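Local coordinates for oxysterol-binding protein homolog 3 (Saccharomyces cerevisiae, PDB 4IC4) that transfers lipids between membranes in a hydrophobic pocket, coupled to phosphoinositides, its OSBP-related domain binding sterols and phospholipids, at residues 61-66 and 118-123; 65-70 and 112-117; 194-199 and 223-228; 228-233 and 251-256. All coordinates share one frame; numbering follows the deposited sequence.

Contact 1. Residues 61-66 and 118-123; sequences MPVTSN and KPFNPL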
loop_
_atom_site.group_PDB
_atom_site.type_symbol
_atom_site.label_atom_id
_atom_site.label_comp_id
_atom_site.label_asym_id
_atom_site.label_seq_id
_atom_site.Cartn_x
_atom_site.Cartn_y
_atom_site.Cartn_z
ATOM N N MET A 61 17.153 0.212 11.619
ATOM C CA MET A 61 16.844 1.633 11.629
ATOM C C MET A 61 16.182 2.046 12.933
ATOM O O MET A 61 15.417 1.284 13.521
ATOM C CB MET A 61 15.901 1.967 10.470
ATOM C CG MET A 61 16.420 1.578 9.100
ATOM S SD MET A 61 17.697 2.690 8.502
ATOM C CE MET A 61 16.716 3.789 7.478
ATOM N N PRO A 62 16.471 3.265 13.407
ATOM C CA PRO A 62 15.851 3.712 14.654
ATOM C C PRO A 62 14.362 3.880 14.381
ATOM O O PRO A 62 13.961 4.123 13.240
ATOM C CB PRO A 62 16.554 5.039 14.928
ATOM C CG PRO A 62 16.826 5.552 13.552
ATOM C CD PRO A 62 17.323 4.320 12.834
ATOM N N VAL A 63 13.544 3.748 15.416
ATOM C CA VAL A 63 12.101 3.875 15.249
ATOM C C VAL A 63 11.707 5.261 14.727
ATOM O O VAL A 63 10.629 5.437 14.160
ATOM C CB VAL A 63 11.364 3.591 16.581
ATOM C CG1 VAL A 63 11.595 4.726 17.566
ATOM C CG2 VAL A 63 9.883 3.385 16.321
ATOM N N THR A 64 12.589 6.240 14.903
ATOM C CA THR A 64 12.311 7.597 14.444
ATOM C C THR A 64 12.342 7.715 12.921
ATOM O O THR A 64 11.895 8.720 12.361
ATOM C CB THR A 64 13.310 8.595 15.052
ATOM O OG1 THR A 64 14.643 8.120 14.838
ATOM C CG2 THR A 64 13.051 8.761 16.544
ATOM N N SER A 65 12.868 6.690 12.254
ATOM C CA SER A 65 12.926 6.670 10.794
ATOM C C SER A 65 11.600 6.167 10.230
ATOM O O SER A 65 11.396 6.158 9.017
ATOM C CB SER A 65 14.040 5.741 10.307
ATOM O OG SER A 65 15.317 6.172 10.744
ATOM N N ASN A 66 10.705 5.746 11.117
ATOM C CA ASN A 66 9.410 5.216 10.704
ATOM C C ASN A 66 8.246 6.189 10.850
ATOM O O ASN A 66 8.356 7.237 11.493
ATOM C CB ASN A 66 9.064 3.977 11.543
ATOM C CG ASN A 66 10.022 2.828 11.329
ATOM O OD1 ASN A 66 10.291 2.055 12.252
ATOM N ND2 ASN A 66 10.530 2.691 10.116
ATOM N N LYS A 118 9.509 5.869 6.671
ATOM C CA LYS A 118 9.024 4.628 6.069
ATOM C C LYS A 118 8.189 3.832 7.073
ATOM O O LYS A 118 8.324 4.005 8.279
ATOM C CB LYS A 118 10.204 3.765 5.615
ATOM C CG LYS A 118 11.008 3.165 6.758
ATOM C CD LYS A 118 12.175 2.335 6.243
ATOM C CE LYS A 118 12.948 1.703 7.391
ATOM N NZ LYS A 118 12.082 0.800 8.204
ATOM N N PRO A 119 7.302 2.955 6.582
ATOM C CA PRO A 119 6.481 2.162 7.503
ATOM C C PRO A 119 7.314 1.119 8.239
ATOM O O PRO A 119 8.428 0.797 7.828
ATOM C CB PRO A 119 5.462 1.494 6.578
ATOM C CG PRO A 119 5.380 2.431 5.405
ATOM C CD PRO A 119 6.825 2.817 5.196
ATOM N N PHE A 120 6.773 0.607 9.339
ATOM C CA PHE A 120 7.443 -0.444 10.098
ATOM C C PHE A 120 7.426 -1.718 9.261
ATOM O O PHE A 120 6.443 -1.996 8.561
ATOM C CB PHE A 120 6.684 -0.756 11.385
ATOM C CG PHE A 120 6.909 0.227 12.495
ATOM C CD1 PHE A 120 7.607 -0.155 13.638
ATOM C CD2 PHE A 120 6.371 1.505 12.434
ATOM C CE1 PHE A 120 7.760 0.722 14.706
ATOM C CE2 PHE A 120 6.518 2.390 13.497
ATOM C CZ PHE A 120 7.213 1.995 14.639
ATOM N N ASN A 121 8.502 -2.495 9.329
ATOM C CA ASN A 121 8.551 -3.765 8.615
ATOM C C ASN A 121 7.663 -4.737 9.388
ATOM O O ASN A 121 7.845 -4.939 10.586
ATOM C CB ASN A 121 9.976 -4.322 8.584
ATOM C CG ASN A 121 10.911 -3.477 7.755
ATOM O OD1 ASN A 121 10.653 -3.216 6.584
ATOM N ND2 ASN A 121 12.015 -3.049 8.359
ATOM N N PRO A 122 6.676 -5.342 8.718
ATOM C CA PRO A 122 5.820 -6.280 9.445
ATOM C C PRO A 122 6.617 -7.515 9.852
ATOM O O PRO A 122 7.674 -7.802 9.291
ATOM C CB PRO A 122 4.740 -6.633 8.424
ATOM C CG PRO A 122 4.728 -5.456 7.492
ATOM C CD PRO A 122 6.189 -5.131 7.346
ATOM N N LEU A 123 6.106 -8.237 10.837
ATOM C CA LEU A 123 6.748 -9.463 11.273
ATOM C C LEU A 123 6.187 -10.578 10.397
ATOM O O LEU A 123 5.094 -10.451 9.849
ATOM C CB LEU A 123 6.393 -9.756 12.731
ATOM C CG LEU A 123 6.790 -8.676 13.735
ATOM C CD1 LEU A 123 6.232 -9.032 15.106
ATOM C CD2 LEU A 123 8.310 -8.546 13.777
#
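Two hydrogen bonds tie S65 and N66, where the 3-10 segment 63-65 passes into strand 66-67, to K118 at the start of strand 118-120. K118 N points at S65 O along a fairly straight line (3.0 Å, 163° at the hydrogen) and in the carbonyl plane, the one main-chain bond between the segments. The second is looser: N66 ND2 reaches K118 O at 3.2 Å, coming from above the carbonyl plane rather than along a lone pair. Beside it N66 CA lies 2.9 Å from K118 O in a CA-H...O contact, so this carbonyl meets both the backbone and the amide of N66, and the two residues pair as a parallel bridge.

The F120 ring takes a polar and an apolar contact. The amide of N66 sits across it, its OD1 3.6 Å above the plane and over the centre, with amide and ring planes 42° apart. V63, with CG2 anti to the backbone N, brings that methyl obliquely to F120 CZ at 3.4 Å. M61 CG passes K118 CE at 3.9 Å where the two chains cross.

Charge gathers at the tip of K118. Its chain runs extended to CE and then bends (chi4 60°), setting NZ 3.1 Å from N66 ND2, two donors that make no bond. N66 OD1 is instead taken by K342 of helix 335-354, which also bonds M61 O and so fixes the N66 amide. M61 and K118 both belong to the phosphatidylinositol 4-phosphate site, where the ammonium of K118 would suit a phosphate-bearing headgroup.

Contact 2. Residues 65-70 and 112-117; sequences SNEPIS and KTRTLR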
loop_
_atom_site.group_PDB
_atom_site.type_symbol
_atom_site.label_atom_id
_atom_site.label_comp_id
_atom_site.label_asym_id
_atom_site.label_seq_id
_atom_site.Cartn_x
_atom_site.Cartn_y
_atom_site.Cartn_z
ATOM N N SER A 65 12.868 6.690 12.254
ATOM C CA SER A 65 12.926 6.670 10.794
ATOM C C SER A 65 11.600 6.167 10.230
ATOM O O SER A 65 11.396 6.158 9.017
ATOM C CB SER A 65 14.040 5.741 10.307
ATOM O OG SER A 65 15.317 6.172 10.744
ATOM N N ASN A 66 10.705 5.746 11.117
ATOM C CA ASN A 66 9.410 5.216 10.704
ATOM C C ASN A 66 8.246 6.189 10.850
ATOM O O ASN A 66 8.356 7.237 11.493
ATOM C CB ASN A 66 9.064 3.977 11.543
ATOM C CG ASN A 66 10.022 2.828 11.329
ATOM O OD1 ASN A 66 10.291 2.055 12.252
ATOM N ND2 ASN A 66 10.530 2.691 10.116
ATOM N N GLU A 67 7.134 5.820 10.217
ATOM C CA GLU A 67 5.871 6.534 10.333
ATOM C C GLU A 67 5.053 5.477 11.087
ATOM O O GLU A 67 5.366 4.284 11.010
ATOM C CB GLU A 67 5.269 6.866 8.962
ATOM C CG GLU A 67 5.180 5.713 7.992
ATOM C CD GLU A 67 4.603 6.132 6.653
ATOM O OE1 GLU A 67 4.550 7.352 6.383
ATOM O OE2 GLU A 67 4.212 5.243 5.870
ATOM N N PRO A 68 4.009 5.888 11.821
ATOM C CA PRO A 68 3.197 4.941 12.592
ATOM C C PRO A 68 2.238 3.957 11.925
ATOM O O PRO A 68 1.080 3.855 12.323
ATOM C CB PRO A 68 2.494 5.845 13.605
ATOM C CG PRO A 68 2.276 7.092 12.825
ATOM C CD PRO A 68 3.580 7.276 12.072
ATOM N N ILE A 69 2.723 3.235 10.922
ATOM C CA ILE A 69 1.930 2.192 10.260
ATOM C C ILE A 69 2.897 1.123 9.760
ATOM O O ILE A 69 4.102 1.370 9.652
ATOM C CB ILE A 69 1.091 2.699 9.039
ATOM C CG1 ILE A 69 2.004 3.297 7.969
ATOM C CG2 ILE A 69 0.015 3.673 9.499
ATOM C CD1 ILE A 69 1.286 3.522 6.648
ATOM N N SER A 70 2.380 -0.072 9.482
ATOM C CA SER A 70 3.214 -1.161 8.974
ATOM C C SER A 70 3.138 -1.172 7.450
ATOM O O SER A 70 2.297 -0.491 6.860
ATOM C CB SER A 70 2.728 -2.511 9.509
ATOM O OG SER A 70 1.522 -2.900 8.870
ATOM N N LYS A 112 5.127 16.190 0.340
ATOM C CA LYS A 112 6.485 15.673 0.445
ATOM C C LYS A 112 6.867 15.158 1.827
ATOM O O LYS A 112 7.794 14.357 1.958
ATOM C CB LYS A 112 7.482 16.748 0.001
ATOM C CG LYS A 112 7.374 17.093 -1.475
ATOM C CD LYS A 112 8.341 18.200 -1.870
ATOM C CE LYS A 112 8.233 18.513 -3.355
ATOM N NZ LYS A 112 9.121 19.638 -3.760
ATOM N N THR A 113 6.160 15.607 2.856
ATOM C CA THR A 113 6.457 15.166 4.213
ATOM C C THR A 113 6.374 13.638 4.312
ATOM O O THR A 113 7.147 13.011 5.037
ATOM C CB THR A 113 5.476 15.793 5.229
ATOM O OG1 THR A 113 5.488 17.221 5.085
ATOM C CG2 THR A 113 5.873 15.432 6.656
ATOM N N ARG A 114 5.447 13.044 3.565
ATOM C CA ARG A 114 5.252 11.595 3.588
ATOM C C ARG A 114 6.488 10.813 3.145
ATOM O O ARG A 114 6.670 9.657 3.532
ATOM C CB ARG A 114 4.055 11.212 2.698
ATOM C CG ARG A 114 3.589 9.757 2.831
ATOM C CD ARG A 114 2.912 9.513 4.178
ATOM N NE ARG A 114 2.758 8.087 4.470
ATOM C CZ ARG A 114 1.722 7.334 4.105
ATOM N NH1 ARG A 114 0.707 7.849 3.424
ATOM N NH2 ARG A 114 1.705 6.047 4.428
ATOM N N THR A 115 7.350 11.435 2.345
ATOM C CA THR A 115 8.544 10.748 1.862
ATOM C C THR A 115 9.723 10.749 2.843
ATOM O O THR A 115 10.755 10.137 2.566
ATOM C CB THR A 115 9.032 11.350 0.523
ATOM O OG1 THR A 115 9.539 12.670 0.748
ATOM C CG2 THR A 115 7.886 11.416 -0.486
ATOM N N LEU A 116 9.561 11.412 3.985
ATOM C CA LEU A 116 10.626 11.507 4.987
ATOM C C LEU A 116 10.841 10.242 5.821
ATOM O O LEU A 116 11.967 9.958 6.235
ATOM C CB LEU A 116 10.357 12.686 5.924
ATOM C CG LEU A 116 10.384 14.078 5.288
ATOM C CD1 LEU A 116 9.817 15.092 6.258
ATOM C CD2 LEU A 116 11.812 14.438 4.909
ATOM N N ARG A 117 9.772 9.493 6.073
ATOM C CA ARG A 117 9.864 8.265 6.865
ATOM C C ARG A 117 9.290 7.063 6.121
ATOM O O ARG A 117 8.658 7.214 5.075
ATOM C CB ARG A 117 9.123 8.423 8.196
ATOM C CG ARG A 117 9.757 9.383 9.195
ATOM C CD ARG A 117 8.925 10.637 9.311
ATOM N NE ARG A 117 9.251 11.433 10.489
ATOM C CZ ARG A 117 8.699 12.611 10.758
ATOM N NH1 ARG A 117 7.797 13.125 9.929
ATOM N NH2 ARG A 117 9.045 13.274 11.852
HETATM O O HOH W 1 6.173 9.360 6.412
HETATM O O HOH W 2 6.054 6.074 3.959
#
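The backbones come closest at N66 and R117, 4.9 Å between CA atoms, before the 65-70 chain turns a corner through an inverse gamma turn centred on P68. Side-on, the guanidinium of R114 grips the carboxylate of E67 in a salt bridge. R114 NE meets the syn lone pair of E67 OE1 at 2.7 Å, while R114 NH2 gives a straighter bond (167°) to E67 OE2, which it meets from above the carboxylate plane. Both oxygens stay close to the guanidinium plane, yet the two groups are turned 39° against each other. E67 gets there by placing CG in the crowded position between N and C (chi1 50°) and then running extended; R114 bends at chi2. I69 CD1 lies 3.4 Å from R114 NH2, and R117 packs its CB against S65 O at 3.3 Å.

One ordered water donates to E67 OE1 (2.6 Å) and to R114 O (2.9 Å). In the OSBP-related domain this joins strand 66-67 to the 3-10 segment 112-115, just before K118 of the phosphatidylinositol 4-phosphate site. R114 would favour the ionised form of E67, although a second salt bridge shares its charge with E77; the two-nitrogen grip fixes the carboxylate's rotation.

Contact 3. Residues 194-199 and 223-228; sequences ELFEWT and VHSSKG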
loop_
_atom_site.group_PDB
_atom_site.type_symbol
_atom_site.label_atom_id
_atom_site.label_comp_id
_atom_site.label_asym_id
_atom_site.label_seq_id
_atom_site.Cartn_x
_atom_site.Cartn_y
_atom_site.Cartn_z
ATOM N N GLU A 194 -14.533 -10.128 -16.093
ATOM C CA GLU A 194 -13.446 -9.461 -16.803
ATOM C C GLU A 194 -12.280 -9.257 -15.842
ATOM O O GLU A 194 -12.476 -8.860 -14.692
ATOM C CB GLU A 194 -13.893 -8.108 -17.373
ATOM C CG GLU A 194 -12.796 -7.402 -18.177
ATOM C CD GLU A 194 -13.265 -6.135 -18.882
ATOM O OE1 GLU A 194 -12.435 -5.504 -19.571
ATOM O OE2 GLU A 194 -14.450 -5.761 -18.757
ATOM N N LEU A 195 -11.073 -9.536 -16.317
ATOM C CA LEU A 195 -9.878 -9.400 -15.490
ATOM C C LEU A 195 -9.001 -8.244 -15.944
ATOM O O LEU A 195 -8.931 -7.926 -17.131
ATOM C CB LEU A 195 -9.048 -10.687 -15.541
ATOM C CG LEU A 195 -9.755 -12.013 -15.258
ATOM C CD1 LEU A 195 -8.750 -13.154 -15.391
ATOM C CD2 LEU A 195 -10.368 -11.993 -13.865
ATOM N N PHE A 196 -8.334 -7.613 -14.984
ATOM C CA PHE A 196 -7.421 -6.512 -15.268
ATOM C C PHE A 196 -6.149 -6.808 -14.492
ATOM O O PHE A 196 -6.202 -7.287 -13.361
ATOM C CB PHE A 196 -8.008 -5.181 -14.800
ATOM C CG PHE A 196 -9.266 -4.792 -15.515
ATOM C CD1 PHE A 196 -9.219 -4.005 -16.663
ATOM C CD2 PHE A 196 -10.499 -5.225 -15.045
ATOM C CE1 PHE A 196 -10.394 -3.656 -17.333
ATOM C CE2 PHE A 196 -11.678 -4.882 -15.707
ATOM C CZ PHE A 196 -11.624 -4.096 -16.852
ATOM N N GLU A 197 -5.005 -6.529 -15.100
ATOM C CA GLU A 197 -3.727 -6.772 -14.450
ATOM C C GLU A 197 -2.753 -5.637 -14.707
ATOM O O GLU A 197 -2.799 -4.982 -15.752
ATOM C CB GLU A 197 -3.112 -8.081 -14.956
ATOM C CG GLU A 197 -3.890 -9.332 -14.601
ATOM C CD GLU A 197 -3.335 -10.570 -15.283
ATOM O OE1 GLU A 197 -2.120 -10.826 -15.155
ATOM O OE2 GLU A 197 -4.115 -11.288 -15.945
ATOM N N TRP A 198 -1.882 -5.392 -13.736
ATOM C CA TRP A 198 -0.868 -4.365 -13.871
ATOM C C TRP A 198 0.139 -4.467 -12.741
ATOM O O TRP A 198 -0.139 -5.057 -11.695
ATOM C CB TRP A 198 -1.503 -2.962 -13.900
ATOM C CG TRP A 198 -2.031 -2.444 -12.587
ATOM C CD1 TRP A 198 -1.350 -1.701 -11.663
ATOM C CD2 TRP A 198 -3.360 -2.597 -12.078
ATOM N NE1 TRP A 198 -2.177 -1.379 -10.611
ATOM C CE2 TRP A 198 -3.416 -1.917 -10.840
ATOM C CE3 TRP A 198 -4.511 -3.245 -12.548
ATOM C CZ2 TRP A 198 -4.580 -1.866 -10.063
ATOM C CZ3 TRP A 198 -5.672 -3.193 -11.775
ATOM C CH2 TRP A 198 -5.694 -2.508 -10.545
ATOM N N THR A 199 1.328 -3.935 -12.994
ATOM C CA THR A 199 2.392 -3.886 -12.000
ATOM C C THR A 199 2.481 -2.406 -11.652
ATOM O O THR A 199 2.454 -1.558 -12.544
ATOM C CB THR A 199 3.738 -4.361 -12.587
ATOM O OG1 THR A 199 3.670 -5.767 -12.850
ATOM C CG2 THR A 199 4.879 -4.090 -11.615
ATOM N N VAL A 223 -1.978 -1.203 -18.123
ATOM C CA VAL A 223 -3.030 -1.970 -17.485
ATOM C C VAL A 223 -3.622 -2.787 -18.623
ATOM O O VAL A 223 -3.919 -2.243 -19.686
ATOM C CB VAL A 223 -4.122 -1.063 -16.895
ATOM C CG1 VAL A 223 -5.274 -1.910 -16.370
ATOM C CG2 VAL A 223 -3.535 -0.209 -15.784
ATOM N N HIS A 224 -3.782 -4.086 -18.408
ATOM C CA HIS A 224 -4.318 -4.959 -19.444
ATOM C C HIS A 224 -5.599 -5.660 -19.027
ATOM O O HIS A 224 -5.722 -6.144 -17.903
ATOM C CB HIS A 224 -3.266 -5.998 -19.837
ATOM C CG HIS A 224 -2.059 -5.410 -20.499
ATOM N ND1 HIS A 224 -2.084 -4.915 -21.786
ATOM C CD2 HIS A 224 -0.799 -5.214 -20.045
ATOM C CE1 HIS A 224 -0.891 -4.439 -22.095
ATOM N NE2 HIS A 224 -0.093 -4.609 -21.056
ATOM N N SER A 225 -6.552 -5.710 -19.952
ATOM C CA SER A 225 -7.831 -6.357 -19.715
ATOM C C SER A 225 -7.877 -7.699 -20.427
ATOM O O SER A 225 -7.291 -7.861 -21.499
ATOM C CB SER A 225 -8.972 -5.485 -20.236
ATOM O OG SER A 225 -10.159 -6.248 -20.354
ATOM N N SER A 226 -8.577 -8.656 -19.832
ATOM C CA SER A 226 -8.705 -9.976 -20.433
ATOM C C SER A 226 -9.480 -9.889 -21.748
ATOM O O SER A 226 -9.503 -10.845 -22.523
ATOM C CB SER A 226 -9.417 -10.933 -19.471
ATOM O OG SER A 226 -10.682 -10.429 -19.074
ATOM N N LYS A 227 -10.107 -8.742 -22.000
ATOM C CA LYS A 227 -10.869 -8.564 -23.231
ATOM C C LYS A 227 -10.045 -7.927 -24.347
ATOM O O LYS A 227 -10.565 -7.644 -25.427
ATOM C CB LYS A 227 -12.132 -7.739 -22.960
ATOM C CG LYS A 227 -13.011 -8.333 -21.862
ATOM C CD LYS A 227 -14.500 -8.179 -22.144
ATOM C CE LYS A 227 -14.908 -6.725 -22.288
ATOM N NZ LYS A 227 -16.376 -6.590 -22.523
ATOM N N GLY A 228 -8.759 -7.703 -24.085
ATOM C CA GLY A 228 -7.887 -7.131 -25.097
ATOM C C GLY A 228 -7.510 -5.672 -24.935
ATOM O O GLY A 228 -6.473 -5.241 -25.440
HETATM O O HOH W 3 -5.818 -9.335 -17.677
#
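The rings of F196 and W198 both meet the strand 223-225 obliquely. F196 CE1 lies 3.7 Å from S225 CB, on the face these two residues share as a non-hydrogen-bonded pair, and the F196 ring also meets that of F189. W198, its CG in the crowded position between N and C, runs alongside V223: W198 CB touches V223 CG2 at 3.9 Å, and V223 CG1 approaches the indole near CE3.

The strands are antiparallel, the axes of the two short strand segments running 159° apart. E197 and H224 form the hydrogen-bonded pair, E197 N to H224 O and H224 N to E197 O, the latter the straighter at 170°. Beyond them S226 N bonds L195 O at 2.8 Å.

Where the strand leaves for the type I turn 225-228, serines and an acid take over. S225 OG, anti to the backbone N, donates to the anti lone pair of E194 OE1 over a very short 2.5 Å and accepts from K227 N, making an ST turn. S226 OG receives L195 N at 2.9 Å in a nearly linear bond (176°). The extended E194 chain crosses K227 at about a right angle; E194 OE2 and K227 NZ, 4.3 Å apart, are near without forming a salt bridge.

E197 OE1 is held by R186 of strand 177-189, which borders strand 195-199, while strand 230-235 flanks 214-225. On the face carrying F196 and W198, W198 packs on V98, F101 and A102 of helix 94-104, and E194 touches P94, so this part of the antiparallel beta barrel of the OSBP-related domain rests on that helix.

Contact 4. Residues 228-233 and 251-256; sequences GDKSHI and SIIPPP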
loop_
_atom_site.group_PDB
_atom_site.type_symbol
_atom_site.label_atom_id
_atom_site.label_comp_id
_atom_site.label_asym_id
_atom_site.label_seq_id
_atom_site.Cartn_x
_atom_site.Cartn_y
_atom_site.Cartn_z
ATOM N N GLY A 228 -8.759 -7.703 -24.085
ATOM C CA GLY A 228 -7.887 -7.131 -25.097
ATOM C C GLY A 228 -7.510 -5.672 -24.935
ATOM O O GLY A 228 -6.473 -5.241 -25.440
ATOM N N ASP A 229 -8.341 -4.906 -24.238
ATOM C CA ASP A 229 -8.069 -3.489 -24.027
ATOM C C ASP A 229 -6.745 -3.283 -23.300
ATOM O O ASP A 229 -6.334 -4.107 -22.484
ATOM C CB ASP A 229 -9.191 -2.854 -23.202
ATOM C CG ASP A 229 -10.542 -2.961 -23.875
ATOM O OD1 ASP A 229 -10.892 -2.060 -24.668
ATOM O OD2 ASP A 229 -11.247 -3.954 -23.614
ATOM N N LYS A 230 -6.076 -2.180 -23.606
ATOM C CA LYS A 230 -4.817 -1.859 -22.956
ATOM C C LYS A 230 -4.769 -0.369 -22.671
ATOM O O LYS A 230 -5.269 0.442 -23.451
ATOM C CB LYS A 230 -3.627 -2.249 -23.837
ATOM C CG LYS A 230 -3.575 -1.528 -25.172
ATOM C CD LYS A 230 -2.258 -1.788 -25.891
ATOM C CE LYS A 230 -1.088 -1.176 -25.137
ATOM N NZ LYS A 230 -1.255 0.297 -24.967
ATOM N N SER A 231 -4.181 -0.012 -21.537
ATOM C CA SER A 231 -4.048 1.382 -21.156
ATOM C C SER A 231 -2.566 1.642 -20.939
ATOM O O SER A 231 -1.891 0.885 -20.240
ATOM C CB SER A 231 -4.828 1.666 -19.872
ATOM O OG SER A 231 -4.749 3.036 -19.522
ATOM N N HIS A 232 -2.064 2.708 -21.550
ATOM C CA HIS A 232 -0.659 3.069 -21.444
ATOM C C HIS A 232 -0.517 4.380 -20.682
ATOM O O HIS A 232 -0.949 5.433 -21.150
ATOM C CB HIS A 232 -0.064 3.185 -22.851
ATOM C CG HIS A 232 1.407 3.455 -22.871
ATOM N ND1 HIS A 232 1.933 4.722 -22.738
ATOM C CD2 HIS A 232 2.463 2.620 -23.005
ATOM C CE1 HIS A 232 3.251 4.656 -22.793
ATOM N NE2 HIS A 232 3.599 3.392 -22.954
ATOM N N ILE A 233 0.084 4.308 -19.497
ATOM C CA ILE A 233 0.275 5.485 -18.657
ATOM C C ILE A 233 1.721 5.951 -18.723
ATOM O O ILE A 233 2.635 5.194 -18.407
ATOM C CB ILE A 233 -0.066 5.189 -17.173
ATOM C CG1 ILE A 233 -1.525 4.747 -17.041
ATOM C CG2 ILE A 233 0.166 6.427 -16.327
ATOM C CD1 ILE A 233 -1.780 3.311 -17.437
ATOM N N SER A 251 -3.183 6.654 -22.466
ATOM C CA SER A 251 -3.681 6.336 -23.797
ATOM C C SER A 251 -4.432 5.014 -23.719
ATOM O O SER A 251 -3.842 3.973 -23.414
ATOM C CB SER A 251 -2.519 6.221 -24.786
ATOM O OG SER A 251 -1.799 7.438 -24.867
ATOM N N ILE A 252 -5.735 5.062 -23.977
ATOM C CA ILE A 252 -6.574 3.873 -23.934
ATOM C C ILE A 252 -6.707 3.285 -25.332
ATOM O O ILE A 252 -7.179 3.954 -26.249
ATOM C CB ILE A 252 -7.984 4.204 -23.403
ATOM C CG1 ILE A 252 -7.887 4.798 -21.994
ATOM C CG2 ILE A 252 -8.844 2.952 -23.397
ATOM C CD1 ILE A 252 -7.296 3.860 -20.965
ATOM N N ILE A 253 -6.295 2.033 -25.488
ATOM C CA ILE A 253 -6.353 1.372 -26.783
ATOM C C ILE A 253 -7.223 0.121 -26.752
ATOM O O ILE A 253 -6.796 -0.931 -26.276
ATOM C CB ILE A 253 -4.937 0.974 -27.258
ATOM C CG1 ILE A 253 -4.029 2.207 -27.282
ATOM C CG2 ILE A 253 -5.008 0.343 -28.641
ATOM C CD1 ILE A 253 -4.472 3.284 -28.251
ATOM N N PRO A 254 -8.460 0.223 -27.260
ATOM C CA PRO A 254 -9.372 -0.923 -27.281
ATOM C C PRO A 254 -8.959 -1.895 -28.382
ATOM O O PRO A 254 -8.336 -1.496 -29.366
ATOM C CB PRO A 254 -10.724 -0.276 -27.557
ATOM C CG PRO A 254 -10.353 0.859 -28.459
ATOM C CD PRO A 254 -9.128 1.432 -27.777
ATOM N N PRO A 255 -9.288 -3.184 -28.226
ATOM C CA PRO A 255 -8.917 -4.160 -29.251
ATOM C C PRO A 255 -9.748 -3.974 -30.516
ATOM O O PRO A 255 -10.847 -3.419 -30.471
ATOM C CB PRO A 255 -9.193 -5.493 -28.566
ATOM C CG PRO A 255 -10.384 -5.177 -27.722
ATOM C CD PRO A 255 -10.016 -3.834 -27.121
ATOM N N PRO A 256 -9.227 -4.425 -31.665
ATOM C CA PRO A 256 -9.972 -4.283 -32.917
ATOM C C PRO A 256 -11.224 -5.153 -32.888
ATOM O O PRO A 256 -11.279 -6.144 -32.158
ATOM C CB PRO A 256 -8.966 -4.744 -33.965
ATOM C CG PRO A 256 -8.187 -5.793 -33.228
ATOM C CD PRO A 256 -7.953 -5.130 -31.888
HETATM O O HOH W 4 -5.590 -3.169 -27.203
#
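K230 sets CG in the crowded position between N and C (chi1 61°), then bends at chi3 and chi4, so that its chain lies beside I253 and points the same way. K230 CG packs on I253 CB at 3.5 Å. On the face shared by S231 and I252, S231 OG stands anti to the backbone N (chi1 -178°) and I252 turns its CD1 across to it, 3.0 Å away. The same methyl is tight against S231 CB at 3.5 Å. S231 OG also has a hydrogen bond with S99 of helix 94-104. At the open end of the hairpin, just after the 225-228 turn, D229 holds CG beside its backbone N, which puts OD1 against two prolines, 3.2 Å from both P254 CA and P255 CD; its OD2 pairs with R260 in a salt bridge.

Backbone bonds join these antiparallel strands in two reciprocal pairs, K230 with I253 and H232 with S251. I253 N meets K230 O nearly along the C=O axis at 2.8 Å. I253 O, which already accepts from K230 N, also takes a water at 2.7 Å that donates to G228 O. G228, lacking a side chain, leaves room for P255 CB; separately, its backbone (phi 105°) would press a CB against the carbonyl O of K227.

The prolines at 254-256 have no backbone N-H to offer, so direct main-chain pairing gives way to the water, proline packing and the D229-R260 ion pair, which take over at the open end of the hairpin.

How the contacts relate
The four contacts form two touching pairs on opposite sides of the chain's centre. Contacts 1 and 2 share S65 and N66, and strand 118-120 knits them together: E67 N approaches K118 O at 2.9 Å and F120 N approaches I69 O at 2.8 Å, probable hydrogen bonds. Contact 1 holds M61 and K118 of the phosphatidylinositol 4-phosphate site; contact 2 continues from the same 65-66 chain to the residues leading into K118, its centre 8 Å from that of contact 1. Contacts 3 and 4 share G228, lie 10 Å apart between centres and join neighbouring barrel strands, V223 O standing 2.9 Å from S231 N. They lie away from the annotated phosphatidylinositol 4-phosphate-binding residues, about 34 Å and 39 Å from contact 1, centre to centre.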